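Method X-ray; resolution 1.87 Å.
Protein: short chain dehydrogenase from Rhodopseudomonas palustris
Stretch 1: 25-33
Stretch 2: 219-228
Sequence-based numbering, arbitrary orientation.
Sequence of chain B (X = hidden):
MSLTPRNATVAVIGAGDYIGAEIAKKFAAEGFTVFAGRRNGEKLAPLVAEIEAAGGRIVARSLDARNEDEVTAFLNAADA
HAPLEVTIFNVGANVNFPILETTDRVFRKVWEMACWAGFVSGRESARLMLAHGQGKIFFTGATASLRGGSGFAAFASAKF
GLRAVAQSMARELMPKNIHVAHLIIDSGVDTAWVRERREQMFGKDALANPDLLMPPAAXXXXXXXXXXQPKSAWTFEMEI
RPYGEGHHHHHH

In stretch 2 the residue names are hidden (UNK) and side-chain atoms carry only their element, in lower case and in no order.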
ATOM      1  N   LYS B  25     -25.461   3.434  20.921  1.00 28.53           N
ATOM      2  CA  LYS B  25     -25.340   3.412  22.391  1.00 28.21           C
ATOM      3  C   LYS B  25     -24.216   4.315  22.891  1.00 29.20           C
ATOM      4  O   LYS B  25     -24.411   5.061  23.839  1.00 34.33           O
ATOM      5  CB  LYS B  25     -25.118   1.983  22.934  1.00 25.03           C
ATOM      6  CG  LYS B  25     -26.326   1.035  22.884  1.00 32.22           C
ATOM      7  CD  LYS B  25     -26.006  -0.304  23.597  1.00 31.27           C
ATOM      8  CE  LYS B  25     -26.793  -1.463  22.992  1.00 48.84           C
ATOM      9  NZ  LYS B  25     -26.646  -2.769  23.724  1.00 49.33           N
ATOM     10  N   LYS B  26     -23.052   4.254  22.242  1.00 32.93           N
ATOM     11  CA  LYS B  26     -21.877   5.040  22.655  1.00 31.13           C
ATOM     12  C   LYS B  26     -22.061   6.543  22.481  1.00 30.75           C
ATOM     13  O   LYS B  26     -21.797   7.311  23.406  1.00 27.42           O
ATOM     14  CB  LYS B  26     -20.599   4.565  21.924  1.00 28.11           C
ATOM     15  CG  LYS B  26     -19.302   5.323  22.277  1.00 32.80           C
ATOM     16  CD  LYS B  26     -19.022   5.372  23.789  1.00 36.60           C
ATOM     17  CE  LYS B  26     -17.535   5.414  24.073  1.00 39.15           C
ATOM     18  NZ  LYS B  26     -17.217   6.150  25.324  1.00 35.71           N
ATOM     19  N   PHE B  27     -22.508   6.965  21.303  1.00 26.90           N
ATOM     20  CA  PHE B  27     -22.681   8.385  21.060  1.00 26.21           C
ATOM     21  C   PHE B  27     -23.842   8.982  21.846  1.00 30.83           C
ATOM     22  O   PHE B  27     -23.772  10.148  22.241  1.00 30.11           O
ATOM     23  CB  PHE B  27     -22.744   8.686  19.565  1.00 24.32           C
ATOM     24  CG  PHE B  27     -21.391   8.648  18.912  1.00 26.47           C
ATOM     25  CD1 PHE B  27     -20.638   9.817  18.773  1.00 25.28           C
ATOM     26  CD2 PHE B  27     -20.842   7.438  18.490  1.00 22.71           C
ATOM     27  CE1 PHE B  27     -19.370   9.786  18.195  1.00 24.54           C
ATOM     28  CE2 PHE B  27     -19.580   7.392  17.915  1.00 31.68           C
ATOM     29  CZ  PHE B  27     -18.839   8.567  17.759  1.00 24.53           C
ATOM     30  N   ALA B  28     -24.874   8.173  22.112  1.00 27.55           N
ATOM     31  CA  ALA B  28     -25.972   8.601  22.974  1.00 31.86           C
ATOM     32  C   ALA B  28     -25.514   8.702  24.424  1.00 30.04           C
ATOM     33  O   ALA B  28     -25.948   9.602  25.136  1.00 36.76           O
ATOM     34  CB  ALA B  28     -27.164   7.676  22.850  1.00 29.63           C
ATOM     35  N   ALA B  29     -24.620   7.801  24.839  1.00 33.86           N
ATOM     36  CA  ALA B  29     -24.049   7.801  26.198  1.00 35.10           C
ATOM     37  C   ALA B  29     -23.165   9.016  26.431  1.00 33.97           C
ATOM     38  O   ALA B  29     -22.991   9.456  27.560  1.00 36.20           O
ATOM     39  CB  ALA B  29     -23.261   6.529  26.458  1.00 33.19           C
ATOM     40  N   GLU B  30     -22.624   9.557  25.345  1.00 28.25           N
ATOM     41  CA  GLU B  30     -21.783  10.733  25.397  1.00 29.16           C
ATOM     42  C   GLU B  30     -22.564  12.015  25.156  1.00 29.93           C
ATOM     43  O   GLU B  30     -21.973  13.076  24.981  1.00 31.50           O
ATOM     44  CB  GLU B  30     -20.643  10.620  24.380  1.00 28.04           C
ATOM     45  CG  GLU B  30     -19.707   9.419  24.604  1.00 34.38           C
ATOM     46  CD  GLU B  30     -18.903   9.493  25.904  1.00 41.68           C
ATOM     47  OE1 GLU B  30     -18.713  10.602  26.456  1.00 34.76           O
ATOM     48  OE2 GLU B  30     -18.443   8.430  26.366  1.00 42.86           O
ATOM     49  N   GLY B  31     -23.888  11.917  25.129  1.00 31.80           N
ATOM     50  CA  GLY B  31     -24.729  13.109  25.147  1.00 25.50           C
ATOM     51  C   GLY B  31     -25.250  13.614  23.820  1.00 29.90           C
ATOM     52  O   GLY B  31     -25.831  14.691  23.762  1.00 31.05           O
ATOM     53  N   PHE B  32     -25.062  12.856  22.744  1.00 29.37           N
ATOM     54  CA  PHE B  32     -25.607  13.273  21.453  1.00 26.69           C
ATOM     55  C   PHE B  32     -27.020  12.720  21.284  1.00 28.57           C
ATOM     56  O   PHE B  32     -27.352  11.693  21.876  1.00 25.48           O
ATOM     57  CB  PHE B  32     -24.755  12.745  20.309  1.00 26.17           C
ATOM     58  CG  PHE B  32     -23.418  13.412  20.162  1.00 22.55           C
ATOM     59  CD1 PHE B  32     -23.287  14.582  19.412  1.00 24.14           C
ATOM     60  CD2 PHE B  32     -22.281  12.841  20.716  1.00 21.70           C
ATOM     61  CE1 PHE B  32     -22.041  15.189  19.243  1.00 25.63           C
ATOM     62  CE2 PHE B  32     -21.018  13.442  20.561  1.00 25.57           C
ATOM     63  CZ  PHE B  32     -20.902  14.613  19.814  1.00 26.16           C
ATOM     64  N   THR B  33     -27.854  13.381  20.476  1.00 20.88           N
ATOM     65  CA  THR B  33     -29.068  12.718  20.019  1.00 25.35           C
ATOM     66  C   THR B  33     -28.701  11.875  18.807  1.00 23.52           C
ATOM     67  O   THR B  33     -28.182  12.382  17.832  1.00 27.28           O
ATOM     68  CB  THR B  33     -30.202  13.693  19.645  1.00 24.95           C
ATOM     69  OG1 THR B  33     -30.595  14.441  20.802  1.00 27.40           O
ATOM     70  CG2 THR B  33     -31.416  12.934  19.107  1.00 15.04           C
ATOM     71  N   UNK B 219     -15.619  -1.607  18.408  1.00 32.81           N
ATOM     72  CA  UNK B 219     -15.727  -0.739  17.227  1.00 29.84           C
ATOM     73  C   UNK B 219     -16.270   0.648  17.606  1.00 32.17           C
ATOM     74  O   UNK B 219     -15.775   1.677  17.127  1.00 28.24           O
ATOM     75  c   UNK B 219     -16.626  -1.382  16.144  1.00 33.95           C
ATOM     76  c   UNK B 219     -16.162  -2.809  15.829  1.00 29.30           C
ATOM     77  c   UNK B 219     -16.655  -0.541  14.869  1.00 29.13           C
ATOM     78  N   UNK B 220     -17.269   0.663  18.488  1.00 32.18           N
ATOM     79  CA  UNK B 220     -17.853   1.911  18.969  1.00 29.35           C
ATOM     80  C   UNK B 220     -16.807   2.730  19.710  1.00 28.35           C
ATOM     81  O   UNK B 220     -16.749   3.952  19.541  1.00 31.68           O
ATOM     82  c   UNK B 220     -19.047   1.634  19.856  1.00 25.99           C
ATOM     83  N   UNK B 221     -15.971   2.039  20.493  1.00 30.73           N
ATOM     84  CA  UNK B 221     -14.844   2.636  21.199  1.00 25.50           C
ATOM     85  C   UNK B 221     -13.853   3.271  20.255  1.00 27.91           C
ATOM     86  O   UNK B 221     -13.428   4.407  20.482  1.00 27.07           O
ATOM     87  N   UNK B 222     -13.508   2.547  19.183  1.00 23.99           N
ATOM     88  CA  UNK B 222     -12.608   3.056  18.129  1.00 26.12           C
ATOM     89  C   UNK B 222     -13.170   4.292  17.409  1.00 28.14           C
ATOM     90  O   UNK B 222     -12.442   5.251  17.136  1.00 25.26           O
ATOM     91  c   UNK B 222     -12.273   1.947  17.126  1.00 24.89           C
ATOM     92  N   UNK B 223     -14.470   4.276  17.116  1.00 26.33           N
ATOM     93  CA  UNK B 223     -15.106   5.447  16.536  1.00 26.85           C
ATOM     94  C   UNK B 223     -15.097   6.619  17.504  1.00 25.02           C
ATOM     95  O   UNK B 223     -14.892   7.771  17.089  1.00 24.76           O
ATOM     96  c   UNK B 223     -15.989   4.789  12.371  1.00 22.34           C
ATOM     97  o   UNK B 223     -16.756   3.249  10.786  1.00 28.78           O
ATOM     98  c   UNK B 223     -17.324   3.450  14.397  1.00 26.09           C
ATOM     99  c   UNK B 223     -16.723   3.669  12.086  1.00 24.29           C
ATOM    100  c   UNK B 223     -16.597   4.601  14.697  1.00 21.51           C
ATOM    101  c   UNK B 223     -16.523   5.127  16.098  1.00 27.43           C
ATOM    102  c   UNK B 223     -17.402   2.977  13.094  1.00 21.43           C
ATOM    103  c   UNK B 223     -15.938   5.258  13.663  1.00 27.55           C
ATOM    104  N   UNK B 224     -15.300   6.325  18.793  1.00 23.06           N
ATOM    105  CA  UNK B 224     -15.192   7.360  19.827  1.00 24.47           C
ATOM    106  C   UNK B 224     -13.764   7.911  19.920  1.00 29.37           C
ATOM    107  O   UNK B 224     -13.569   9.122  20.028  1.00 26.79           O
ATOM    108  c   UNK B 224     -17.777  11.667  22.657  1.00 30.39           C
ATOM    109  n   UNK B 224     -15.196   9.364  23.951  1.00 24.91           N
ATOM    110  c   UNK B 224     -16.187  10.017  23.268  1.00 27.18           C
ATOM    111  c   UNK B 224     -16.538   9.215  22.159  1.00 28.86           C
ATOM    112  c   UNK B 224     -17.548   9.664  21.293  1.00 31.78           C
ATOM    113  c   UNK B 224     -15.717   8.033  22.208  1.00 31.59           C
ATOM    114  c   UNK B 224     -14.916   8.175  23.304  1.00 30.02           C
ATOM    115  c   UNK B 224     -16.799  11.248  23.525  1.00 30.63           C
ATOM    116  c   UNK B 224     -18.166  10.878  21.557  1.00 31.06           C
ATOM    117  c   UNK B 224     -15.704   6.884  21.201  1.00 26.16           C
ATOM    118  N   UNK B 225     -12.773   7.023  19.836  1.00 26.56           N
ATOM    119  CA  UNK B 225     -11.380   7.443  19.756  1.00 31.26           C
ATOM    120  C   UNK B 225     -11.134   8.411  18.582  1.00 30.83           C
ATOM    121  O   UNK B 225     -10.509   9.458  18.756  1.00 32.44           O
ATOM    122  c   UNK B 225     -10.459   6.228  19.659  1.00 32.32           C
ATOM    123  o   UNK B 225      -7.029   6.049  18.528  1.00 44.17           O
ATOM    124  c   UNK B 225      -8.061   5.630  19.058  1.00 48.09           C
ATOM    125  n   UNK B 225      -8.425   4.349  19.020  1.00 40.44           N
ATOM    126  c   UNK B 225      -8.983   6.577  19.804  1.00 48.04           C
ATOM    127  N   UNK B 226     -11.640   8.070  17.396  1.00 30.24           N
ATOM    128  CA  UNK B 226     -11.509   8.958  16.237  1.00 24.72           C
ATOM    129  C   UNK B 226     -12.231  10.279  16.479  1.00 30.33           C
ATOM    130  O   UNK B 226     -11.711  11.353  16.131  1.00 26.77           O
ATOM    131  c   UNK B 226      -9.871   7.896  13.713  1.00 29.80           C
ATOM    132  c   UNK B 226     -11.127   7.241  14.292  1.00 27.64           C
ATOM    133  c   UNK B 226     -11.880   6.463  13.229  1.00 23.02           C
ATOM    134  c   UNK B 226     -12.026   8.285  14.961  1.00 28.33           C
ATOM    135  N   UNK B 227     -13.416  10.205  17.091  1.00 29.45           N
ATOM    136  CA  UNK B 227     -14.161  11.408  17.432  1.00 29.14           C
ATOM    137  C   UNK B 227     -13.310  12.328  18.306  1.00 31.68           C
ATOM    138  O   UNK B 227     -13.253  13.525  18.063  1.00 29.85           O
ATOM    139  c   UNK B 227     -17.335  14.818  19.280  1.00 26.66           C
ATOM    140  c   UNK B 227     -15.512  11.112  18.117  1.00 29.99           C
ATOM    141  c   UNK B 227     -16.668  14.073  20.216  1.00 19.80           C
ATOM    142  c   UNK B 227     -16.192  12.406  18.541  1.00 20.44           C
ATOM    143  c   UNK B 227     -17.433  14.390  17.978  1.00 22.77           C
ATOM    144  c   UNK B 227     -16.084  12.881  19.844  1.00 31.69           C
ATOM    145  o   UNK B 227     -17.902  16.010  19.635  1.00 27.25           O
ATOM    146  c   UNK B 227     -16.862  13.189  17.616  1.00 28.32           C
ATOM    147  N   UNK B 228     -12.638  11.751  19.301  1.00 28.94           N
ATOM    148  CA  UNK B 228     -11.882  12.519  20.289  1.00 33.87           C
ATOM    149  C   UNK B 228     -10.592  13.210  19.807  1.00 35.60           C
ATOM    150  O   UNK B 228     -10.090  14.106  20.487  1.00 38.45           O
ATOM    151  n   UNK B 228     -13.824  13.391  22.833  1.00 51.60           N
ATOM    152  c   UNK B 228     -11.580  11.646  21.504  1.00 36.35           C
ATOM    153  c   UNK B 228     -12.802  11.248  22.309  1.00 43.39           C
ATOM    154  c   UNK B 228     -13.225  12.300  23.316  1.00 57.20           C
ATOM    155  o   UNK B 228     -13.022  12.127  24.522  1.00 60.32           O
TER

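Position 219 carries three side-chain carbons, the first bearing the other two. This fork at CB, with no heteroatom, is valine. Val-219 is out of reach of stretch 1.

Position 220 has a single side-chain carbon. This CB lies 3.9 Å from CB of Lys-26, so the residue is alanine. The CA atoms of Ala-220 and Lys-26 are 6.3 Å apart, the nearest such pair across the stretches, and the small side chain suits this close approach.

Position 221 has no side-chain atoms and is glycine. A CB here would point away from stretch 1.

Position 222 again has one carbon, and it makes no contact with stretch 1. It is alanine.

Position 223 has one carbon, then a ring of six carbons bearing one oxygen. The CB of position 223 sits 4.2 Å from CE2 of Phe-27, but the end of the side chain leads away. This is tyrosine. OH of Tyr-223 is hydrogen-bonded elsewhere in the structure.

At position 224 one carbon leads to fused five- and six-membered rings of eight carbons and one nitrogen. The side chain touches Lys-26, Phe-27, Glu-30 and Phe-32. Only tryptophan fits. Trp-224 has the largest area covered by the other stretch.

Position 225 has three carbons, the third carrying one oxygen and one nitrogen. It is out of reach of stretch 1. It is glutamine.

Position 226 has four carbons, forked at the second. It points sideways and makes no contact. This gives leucine.

Position 227 has one carbon and a six-carbon ring bearing one oxygen that lies 3.3 Å from CZ of Phe-32. The CB of position 227 is 4.1 Å from CE1 of Phe-27. It is tyrosine.

Position 228 has three carbons, the third with one oxygen and one nitrogen. The side chain stays clear of stretch 1. It is glutamine.

The contact centres on the indole of Trp-224. NZ of Lys-26 lies over one face, 4.0 Å from the centroid of the five-membered ring formed by CG, CD1, NE1, CE2 and CD2 of Trp-224, a cation-pi contact. CG of Glu-30 makes a CH-pi contact over the six-membered ring. A salt bridge from NZ of Lys-26 to OE2 of Glu-30, 2.8 Å long, ties these two side chains together. The indole edge meets the face of Phe-27, with CE3 of Trp-224 3.6 Å from CE1 of Phe-27. Phe-32 turns its edge to the face of Tyr-227, the planes nearly perpendicular at 87°. No hydrogen bond crosses between the stretches; aromatic and apolar packing joins them, together with the cation-pi contact.

Stretch 2, residues 219-228: VAGAYWQLYQ
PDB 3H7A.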